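Local structure of 361aa long hypothetical D-aminopeptidase (Pyrococcus horikoshii, 2DRH) at residues G76-V81 against G278-A283; V81-L86 against N130-E135; E93-L98 against E109-Y114. The protein probably acts as an aminopeptidase of the S58 (DmpA) family, removing residues from the N-terminal ends of peptides. One frame throughout, in Å; residues are numbered along the deposited sequence.

Overall arrangement
The three contacts lie in a row across the layers of the fold. Interaction 1 and interaction 2 share Val81, and their centres are 9 Å apart; Glu135 OE2 ties them together, 2.8 Å from Lys79 N, while Leu134 packs on Ile280. Interaction 3 lies one layer further out, its centre 10 Å from that of interaction 2 and about 17 Å from that of interaction 1. Strands 96-100 and 132-136, neighbours in one sheet, join interactions 2 and 3, with Leu134 N 2.9 Å from Ile97 O. In sequence the contacts are nested, 3 inside 2 inside 1, and all three touch the second subunit.

Interaction 1. Residues G76-V81 against G278-A283; sequences GYSKPV and GDIAVA
The delta methyl of Ile280 is the focus here, with Ser78 and Pro80 of the loop meeting it side by side. Ile280 CG1 stands anti to its own carbonyl carbon (chi1 -63°), and chi2 of 175° stretches the chain straight out from strand 278-285 to the loop. Ile280 CD1 ends 3.3 Å from Ser78 OG and 3.7 Å from Pro80 CG, with the isoleucine chain crossing the proline ring at about a right angle. Ser78 OG is anti to its backbone N, which brings the hydroxyl over the methyl. Ser78 OG accepts a hydrogen bond from a water 2.9 Å away, which also donates to Gly278 O, bridging loop and strand; the strongest polar partner of Ser78 OG is Glu135 OE2, on strand 132-136.

Gly278 fits tightly under the bend: Gly278 CA is 3.2 Å from Tyr77 O, and any CB would run into that oxygen and Ser78 CB. Tyr77 centres an inverse gamma turn, its ring leading off to pack on Leu89 of the second subunit. Beyond Ile280 lies Leu134, which Pro80 also touches, so the loop borders the interface between two facing sheets, consistent with the alpha-beta-beta-alpha sandwich of DmpA-type peptidases.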
loop_
_atom_site.group_PDB
_atom_site.type_symbol
_atom_site.label_atom_id
_atom_site.label_comp_id
_atom_site.label_asym_id
_atom_site.label_seq_id
_atom_site.Cartn_x
_atom_site.Cartn_y
_atom_site.Cartn_z
ATOM N N GLY A 76 0.628 -12.082 -3.684
ATOM C CA GLY A 76 -0.781 -12.121 -4.030
ATOM C C GLY A 76 -1.296 -13.097 -5.076
ATOM O O GLY A 76 -2.309 -12.821 -5.711
ATOM N N TYR A 77 -0.626 -14.223 -5.287
ATOM C CA TYR A 77 -1.149 -15.193 -6.253
ATOM C C TYR A 77 -2.120 -15.981 -5.394
ATOM O O TYR A 77 -1.954 -17.175 -5.156
ATOM C CB TYR A 77 -0.042 -16.105 -6.773
ATOM C CG TYR A 77 -0.409 -16.766 -8.076
ATOM C CD1 TYR A 77 -1.396 -17.745 -8.130
ATOM C CD2 TYR A 77 0.209 -16.387 -9.266
ATOM C CE1 TYR A 77 -1.762 -18.333 -9.340
ATOM C CE2 TYR A 77 -0.148 -16.963 -10.480
ATOM C CZ TYR A 77 -1.132 -17.936 -10.510
ATOM O OH TYR A 77 -1.479 -18.515 -11.710
ATOM N N SER A 78 -3.154 -15.281 -4.948
ATOM C CA SER A 78 -4.117 -15.835 -4.021
ATOM C C SER A 78 -5.462 -15.166 -4.265
ATOM O O SER A 78 -5.520 -14.081 -4.834
ATOM C CB SER A 78 -3.593 -15.532 -2.601
ATOM O OG SER A 78 -4.338 -16.159 -1.583
ATOM N N LYS A 79 -6.538 -15.818 -3.833
ATOM C CA LYS A 79 -7.889 -15.293 -4.005
ATOM C C LYS A 79 -8.612 -15.115 -2.659
ATOM O O LYS A 79 -9.655 -15.727 -2.413
ATOM C CB LYS A 79 -8.708 -16.236 -4.897
ATOM C CG LYS A 79 -8.288 -16.285 -6.380
ATOM C CD LYS A 79 -6.847 -16.784 -6.604
ATOM C CE LYS A 79 -6.664 -17.304 -8.060
ATOM N NZ LYS A 79 -5.242 -17.642 -8.382
ATOM N N PRO A 80 -8.061 -14.285 -1.764
ATOM C CA PRO A 80 -8.724 -14.087 -0.465
ATOM C C PRO A 80 -9.955 -13.187 -0.570
ATOM O O PRO A 80 -10.032 -12.310 -1.428
ATOM C CB PRO A 80 -7.627 -13.458 0.391
ATOM C CG PRO A 80 -6.873 -12.628 -0.628
ATOM C CD PRO A 80 -6.764 -13.584 -1.813
ATOM N N VAL A 81 -10.911 -13.422 0.318
ATOM C CA VAL A 81 -12.137 -12.658 0.374
ATOM C C VAL A 81 -12.191 -11.972 1.744
ATOM O O VAL A 81 -12.024 -12.631 2.777
ATOM C CB VAL A 81 -13.358 -13.593 0.236
ATOM C CG1 VAL A 81 -14.651 -12.794 0.327
ATOM C CG2 VAL A 81 -13.273 -14.357 -1.079
ATOM N N GLY A 278 0.532 -18.372 -3.137
ATOM C CA GLY A 278 -0.286 -17.415 -2.425
ATOM C C GLY A 278 0.072 -17.397 -0.945
ATOM O O GLY A 278 -0.449 -18.187 -0.156
ATOM N N ASP A 279 0.974 -16.495 -0.580
ATOM C CA ASP A 279 1.416 -16.363 0.800
ATOM C C ASP A 279 0.774 -15.143 1.457
ATOM O O ASP A 279 1.024 -13.996 1.065
ATOM C CB ASP A 279 2.934 -16.259 0.838
ATOM C CG ASP A 279 3.613 -17.444 0.168
ATOM O OD1 ASP A 279 2.901 -18.372 -0.277
ATOM O OD2 ASP A 279 4.862 -17.451 0.090
ATOM N N ILE A 280 -0.073 -15.402 2.449
ATOM C CA ILE A 280 -0.774 -14.339 3.152
ATOM C C ILE A 280 -0.879 -14.607 4.655
ATOM O O ILE A 280 -1.099 -15.741 5.090
ATOM C CB ILE A 280 -2.190 -14.169 2.592
ATOM C CG1 ILE A 280 -2.114 -13.749 1.120
ATOM C CG2 ILE A 280 -2.971 -13.158 3.428
ATOM C CD1 ILE A 280 -3.457 -13.672 0.461
ATOM N N ALA A 281 -0.724 -13.544 5.433
ATOM C CA ALA A 281 -0.792 -13.614 6.886
ATOM C C ALA A 281 -1.879 -12.691 7.411
ATOM O O ALA A 281 -2.009 -11.554 6.964
ATOM C CB ALA A 281 0.546 -13.213 7.479
ATOM N N VAL A 282 -2.666 -13.191 8.354
ATOM C CA VAL A 282 -3.722 -12.397 8.962
ATOM C C VAL A 282 -3.535 -12.427 10.482
ATOM O O VAL A 282 -3.490 -13.492 11.089
ATOM C CB VAL A 282 -5.115 -12.946 8.594
ATOM C CG1 VAL A 282 -6.187 -12.195 9.360
ATOM C CG2 VAL A 282 -5.353 -12.799 7.085
ATOM N N ALA A 283 -3.414 -11.253 11.089
ATOM C CA ALA A 283 -3.219 -11.163 12.530
ATOM C C ALA A 283 -4.335 -10.389 13.210
ATOM O O ALA A 283 -4.834 -9.397 12.675
ATOM C CB ALA A 283 -1.886 -10.506 12.826
HETATM O O HOH W 1 -2.976 -18.675 -1.276
#

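Interaction 2. Residues V81-L86 against N130-E135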
loop_
_atom_site.group_PDB
_atom_site.type_symbol
_atom_site.label_atom_id
_atom_site.label_comp_id
_atom_site.label_asym_id
_atom_site.label_seq_id
_atom_site.Cartn_x
_atom_site.Cartn_y
_atom_site.Cartn_z
ATOM N N VAL A 81 -10.911 -13.422 0.318
ATOM C CA VAL A 81 -12.137 -12.658 0.374
ATOM C C VAL A 81 -12.191 -11.972 1.744
ATOM O O VAL A 81 -12.024 -12.631 2.777
ATOM C CB VAL A 81 -13.358 -13.593 0.236
ATOM C CG1 VAL A 81 -14.651 -12.794 0.327
ATOM C CG2 VAL A 81 -13.273 -14.357 -1.079
ATOM N N GLY A 82 -12.397 -10.658 1.745
ATOM C CA GLY A 82 -12.495 -9.926 2.996
ATOM C C GLY A 82 -11.344 -9.039 3.446
ATOM O O GLY A 82 -11.498 -8.305 4.420
ATOM N N LEU A 83 -10.203 -9.069 2.763
ATOM C CA LEU A 83 -9.074 -8.240 3.199
ATOM C C LEU A 83 -9.207 -6.724 3.036
ATOM O O LEU A 83 -8.672 -5.965 3.851
ATOM C CB LEU A 83 -7.780 -8.684 2.509
ATOM C CG LEU A 83 -7.275 -10.101 2.776
ATOM C CD1 LEU A 83 -6.013 -10.328 1.957
ATOM C CD2 LEU A 83 -7.009 -10.293 4.269
ATOM N N ILE A 84 -9.897 -6.264 1.995
ATOM C CA ILE A 84 -10.010 -4.821 1.802
ATOM C C ILE A 84 -10.664 -4.094 2.984
ATOM O O ILE A 84 -10.191 -3.038 3.402
ATOM C CB ILE A 84 -10.752 -4.489 0.478
ATOM C CG1 ILE A 84 -9.782 -4.612 -0.709
ATOM C CG2 ILE A 84 -11.304 -3.084 0.515
ATOM C CD1 ILE A 84 -9.048 -5.954 -0.792
ATOM N N GLN A 85 -11.738 -4.646 3.529
ATOM C CA GLN A 85 -12.387 -3.986 4.655
ATOM C C GLN A 85 -11.581 -4.206 5.929
ATOM O O GLN A 85 -11.586 -3.364 6.818
ATOM C CB GLN A 85 -13.828 -4.489 4.846
ATOM C CG GLN A 85 -14.626 -3.677 5.889
ATOM C CD GLN A 85 -16.123 -3.908 5.808
ATOM O OE1 GLN A 85 -16.721 -3.807 4.730
ATOM N NE2 GLN A 85 -16.745 -4.216 6.952
ATOM N N LEU A 86 -10.890 -5.336 6.022
ATOM C CA LEU A 86 -10.082 -5.603 7.201
ATOM C C LEU A 86 -9.075 -4.454 7.336
ATOM O O LEU A 86 -8.908 -3.863 8.424
ATOM C CB LEU A 86 -9.359 -6.952 7.060
ATOM C CG LEU A 86 -8.670 -7.502 8.318
ATOM C CD1 LEU A 86 -8.483 -9.000 8.192
ATOM C CD2 LEU A 86 -7.331 -6.805 8.538
ATOM N N ASN A 130 -18.744 -8.418 6.121
ATOM C CA ASN A 130 -17.516 -8.715 5.399
ATOM C C ASN A 130 -16.960 -10.111 5.693
ATOM O O ASN A 130 -16.108 -10.286 6.562
ATOM C CB ASN A 130 -16.475 -7.646 5.734
ATOM C CG ASN A 130 -15.201 -7.795 4.928
ATOM O OD1 ASN A 130 -15.236 -7.956 3.703
ATOM N ND2 ASN A 130 -14.067 -7.732 5.608
ATOM N N PRO A 131 -17.444 -11.131 4.967
ATOM C CA PRO A 131 -16.956 -12.493 5.189
ATOM C C PRO A 131 -15.473 -12.616 4.871
ATOM O O PRO A 131 -14.999 -12.093 3.860
ATOM C CB PRO A 131 -17.832 -13.329 4.258
ATOM C CG PRO A 131 -18.170 -12.375 3.158
ATOM C CD PRO A 131 -18.470 -11.113 3.910
ATOM N N LEU A 132 -14.746 -13.306 5.742
ATOM C CA LEU A 132 -13.313 -13.491 5.566
ATOM C C LEU A 132 -13.002 -14.936 5.210
ATOM O O LEU A 132 -13.186 -15.846 6.023
ATOM C CB LEU A 132 -12.583 -13.092 6.845
ATOM C CG LEU A 132 -11.057 -13.152 6.899
ATOM C CD1 LEU A 132 -10.429 -12.319 5.776
ATOM C CD2 LEU A 132 -10.623 -12.620 8.266
ATOM N N VAL A 133 -12.520 -15.126 3.984
ATOM C CA VAL A 133 -12.195 -16.441 3.456
ATOM C C VAL A 133 -10.846 -16.421 2.750
ATOM O O VAL A 133 -10.582 -15.535 1.932
ATOM C CB VAL A 133 -13.261 -16.884 2.432
ATOM C CG1 VAL A 133 -12.973 -18.296 1.942
ATOM C CG2 VAL A 133 -14.649 -16.791 3.052
ATOM N N LEU A 134 -9.998 -17.395 3.067
ATOM C CA LEU A 134 -8.681 -17.513 2.446
ATOM C C LEU A 134 -8.497 -18.939 1.924
ATOM O O LEU A 134 -9.257 -19.839 2.286
ATOM C CB LEU A 134 -7.577 -17.140 3.436
ATOM C CG LEU A 134 -7.568 -15.645 3.780
ATOM C CD1 LEU A 134 -8.342 -15.421 5.072
ATOM C CD2 LEU A 134 -6.139 -15.146 3.925
ATOM N N GLU A 135 -7.491 -19.157 1.085
ATOM C CA GLU A 135 -7.339 -20.477 0.508
ATOM C C GLU A 135 -5.978 -20.886 -0.009
ATOM O O GLU A 135 -5.048 -20.087 -0.087
ATOM C CB GLU A 135 -8.325 -20.615 -0.647
ATOM C CG GLU A 135 -8.258 -19.456 -1.650
ATOM C CD GLU A 135 -6.878 -19.266 -2.274
ATOM O OE1 GLU A 135 -6.314 -20.242 -2.808
ATOM O OE2 GLU A 135 -6.359 -18.132 -2.232
HETATM O O HOH W 2 -13.501 -6.704 2.196
#
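Two side-chain amides lie stacked here, those of Asn130 and Gln85, their planes 21° apart and their chains running past each other in opposite directions. Gln85 CB lies over one face of the Asn130 amide, 3.3 Å from Asn130 ND2, while Gln85 NE2 packs over Asn130 CB. At the edge of the asparagine amide, Asn130 ND2 donates to a lone pair of Gly82 O at 2.9 Å, nearly straight at 168° and almost in the plane of both groups. Asn130 OD1 accepts a hydrogen bond from a water 2.6 Å away, which in turn accepts from Gln85 N. Gln85 OE1 turns to Lys79 of the second subunit.

Beside this, Val81 and Val133 form a single antiparallel hydrogen-bonded pair: Val81 N reaches Val133 O at 2.7 Å, and Val133 N returns to Val81 O at 2.8 Å. Val81 CB and Val133 CB stand 4.0 Å apart. Leu132 CA also offers its hydrogen to Val81 O, and Leu132 CD1 lies near the same oxygen. Gly82, the N-cap residue of helix 83-89, has a positive phi of 106°, and a CB on it would strike Pro131 O.

Asn130 thus serves the helix start twice, as donor to the Gly82 carbonyl and, through water, as acceptor for Gln85 N. This pairing fixes which end of its amide carries the nitrogen, and the Gln85 N-H, relayed by the water, would probably polarise Asn130 OD1 somewhat.

Interaction 3. Residues E93-L98 against E109-Y114; sequences ETPIIL and EGLLDY
Apolar packing makes up most of this contact, and Leu111 carries it from the helix side. Its CG is anti to the backbone N (chi1 178°), so the fork of the side chain is pushed straight toward the strand. Leu111 CD1 meets the proline ring tip to tip, 3.5 Å from Pro95 CG, while Leu111 CD2 lies 4.1 Å from Ile97 CG1, the leucine and isoleucine side chains sliding past each other in opposite directions. One helical turn on, Tyr114 approaches the same proline obliquely, with Tyr114 CD2 4.4 Å from Pro95 CG. An alanine in place of Leu111 would remove CG and both delta methyls, and would probably leave Pro95 and Ile97 poorly packed against the helix.

The setting is a beta-alpha-beta crossover: strand 96-100 leads through helix 104-118 to the parallel neighbouring strand 132-136. Pro131, at the approach to that second strand, also touches Leu111, and Ile158 of helix 151-160 packs on both Pro95 and Tyr114.

Polar links run outward from the two segments. Thr94 OG1 is hydrogen-bonded to Leu132 N. On the helix, Asp113 forms salt bridges with Arg151 and with Arg147 of the second subunit, and that same Arg147 also pairs with Glu109.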
loop_
_atom_site.group_PDB
_atom_site.type_symbol
_atom_site.label_atom_id
_atom_site.label_comp_id
_atom_site.label_asym_id
_atom_site.label_seq_id
_atom_site.Cartn_x
_atom_site.Cartn_y
_atom_site.Cartn_z
ATOM N N GLU A 93 -14.977 -9.313 11.585
ATOM C CA GLU A 93 -16.331 -9.433 12.123
ATOM C C GLU A 93 -17.033 -10.730 11.783
ATOM O O GLU A 93 -18.264 -10.817 11.843
ATOM C CB GLU A 93 -17.183 -8.264 11.619
ATOM C CG GLU A 93 -17.128 -8.072 10.106
ATOM C CD GLU A 93 -17.972 -6.904 9.623
ATOM O OE1 GLU A 93 -17.912 -5.816 10.245
ATOM O OE2 GLU A 93 -18.684 -7.071 8.610
ATOM N N THR A 94 -16.247 -11.738 11.430
ATOM C CA THR A 94 -16.793 -13.024 11.067
ATOM C C THR A 94 -15.773 -14.081 11.399
ATOM O O THR A 94 -14.595 -13.775 11.592
ATOM C CB THR A 94 -17.046 -13.115 9.541
ATOM O OG1 THR A 94 -15.782 -13.119 8.855
ATOM C CG2 THR A 94 -17.888 -11.923 9.050
ATOM N N PRO A 95 -16.212 -15.342 11.520
ATOM C CA PRO A 95 -15.199 -16.352 11.814
ATOM C C PRO A 95 -14.332 -16.432 10.552
ATOM O O PRO A 95 -14.777 -16.047 9.465
ATOM C CB PRO A 95 -16.020 -17.622 12.065
ATOM C CG PRO A 95 -17.301 -17.376 11.361
ATOM C CD PRO A 95 -17.567 -15.907 11.600
ATOM N N ILE A 96 -13.103 -16.912 10.702
ATOM C CA ILE A 96 -12.172 -17.009 9.586
ATOM C C ILE A 96 -12.266 -18.385 8.956
ATOM O O ILE A 96 -12.121 -19.394 9.631
ATOM C CB ILE A 96 -10.740 -16.758 10.064
ATOM C CG1 ILE A 96 -10.710 -15.484 10.912
ATOM C CG2 ILE A 96 -9.801 -16.640 8.860
ATOM C CD1 ILE A 96 -9.374 -15.209 11.569
ATOM N N ILE A 97 -12.497 -18.410 7.651
ATOM C CA ILE A 97 -12.667 -19.655 6.925
ATOM C C ILE A 97 -11.569 -19.907 5.910
ATOM O O ILE A 97 -11.152 -19.008 5.172
ATOM C CB ILE A 97 -14.038 -19.668 6.186
ATOM C CG1 ILE A 97 -15.172 -19.394 7.181
ATOM C CG2 ILE A 97 -14.254 -21.010 5.493
ATOM C CD1 ILE A 97 -15.358 -20.494 8.213
ATOM N N LEU A 98 -11.107 -21.151 5.885
ATOM C CA LEU A 98 -10.071 -21.574 4.966
ATOM C C LEU A 98 -10.629 -22.754 4.182
ATOM O O LEU A 98 -11.356 -23.581 4.735
ATOM C CB LEU A 98 -8.819 -22.004 5.736
ATOM C CG LEU A 98 -8.326 -21.025 6.812
ATOM C CD1 LEU A 98 -7.009 -21.523 7.393
ATOM C CD2 LEU A 98 -8.151 -19.646 6.221
ATOM N N GLU A 109 -20.901 -18.430 0.725
ATOM C CA GLU A 109 -22.313 -18.767 0.846
ATOM C C GLU A 109 -22.604 -19.382 2.217
ATOM O O GLU A 109 -23.525 -18.957 2.909
ATOM C CB GLU A 109 -22.717 -19.741 -0.257
ATOM C CG GLU A 109 -22.679 -19.150 -1.661
ATOM C CD GLU A 109 -23.877 -18.265 -1.961
ATOM O OE1 GLU A 109 -24.198 -17.389 -1.133
ATOM O OE2 GLU A 109 -24.493 -18.438 -3.036
ATOM N N GLY A 110 -21.810 -20.379 2.602
ATOM C CA GLY A 110 -22.007 -21.036 3.882
ATOM C C GLY A 110 -21.785 -20.113 5.059
ATOM O O GLY A 110 -22.560 -20.105 6.017
ATOM N N LEU A 111 -20.711 -19.335 4.995
ATOM C CA LEU A 111 -20.389 -18.392 6.051
ATOM C C LEU A 111 -21.561 -17.433 6.249
ATOM O O LEU A 111 -21.975 -17.155 7.384
ATOM C CB LEU A 111 -19.120 -17.617 5.683
ATOM C CG LEU A 111 -18.647 -16.547 6.663
ATOM C CD1 LEU A 111 -18.557 -17.134 8.074
ATOM C CD2 LEU A 111 -17.297 -16.017 6.211
ATOM N N LEU A 112 -22.095 -16.917 5.149
ATOM C CA LEU A 112 -23.229 -16.007 5.245
ATOM C C LEU A 112 -24.426 -16.732 5.856
ATOM O O LEU A 112 -25.221 -16.123 6.575
ATOM C CB LEU A 112 -23.606 -15.451 3.871
ATOM C CG LEU A 112 -22.663 -14.406 3.269
ATOM C CD1 LEU A 112 -23.186 -13.979 1.910
ATOM C CD2 LEU A 112 -22.562 -13.203 4.200
ATOM N N ASP A 113 -24.561 -18.026 5.571
ATOM C CA ASP A 113 -25.670 -18.788 6.135
ATOM C C ASP A 113 -25.607 -18.672 7.657
ATOM O O ASP A 113 -26.609 -18.387 8.317
ATOM C CB ASP A 113 -25.581 -20.270 5.756
ATOM C CG ASP A 113 -25.977 -20.544 4.314
ATOM O OD1 ASP A 113 -26.649 -19.694 3.693
ATOM O OD2 ASP A 113 -25.624 -21.633 3.813
ATOM N N TYR A 114 -24.418 -18.901 8.202
ATOM C CA TYR A 114 -24.200 -18.832 9.640
ATOM C C TYR A 114 -24.443 -17.422 10.173
ATOM O O TYR A 114 -25.230 -17.224 11.096
ATOM C CB TYR A 114 -22.767 -19.276 9.975
ATOM C CG TYR A 114 -22.408 -19.163 11.448
ATOM C CD1 TYR A 114 -22.929 -20.058 12.390
ATOM C CD2 TYR A 114 -21.570 -18.144 11.904
ATOM C CE1 TYR A 114 -22.626 -19.937 13.749
ATOM C CE2 TYR A 114 -21.260 -18.013 13.263
ATOM C CZ TYR A 114 -21.790 -18.914 14.176
ATOM O OH TYR A 114 -21.480 -18.784 15.511
#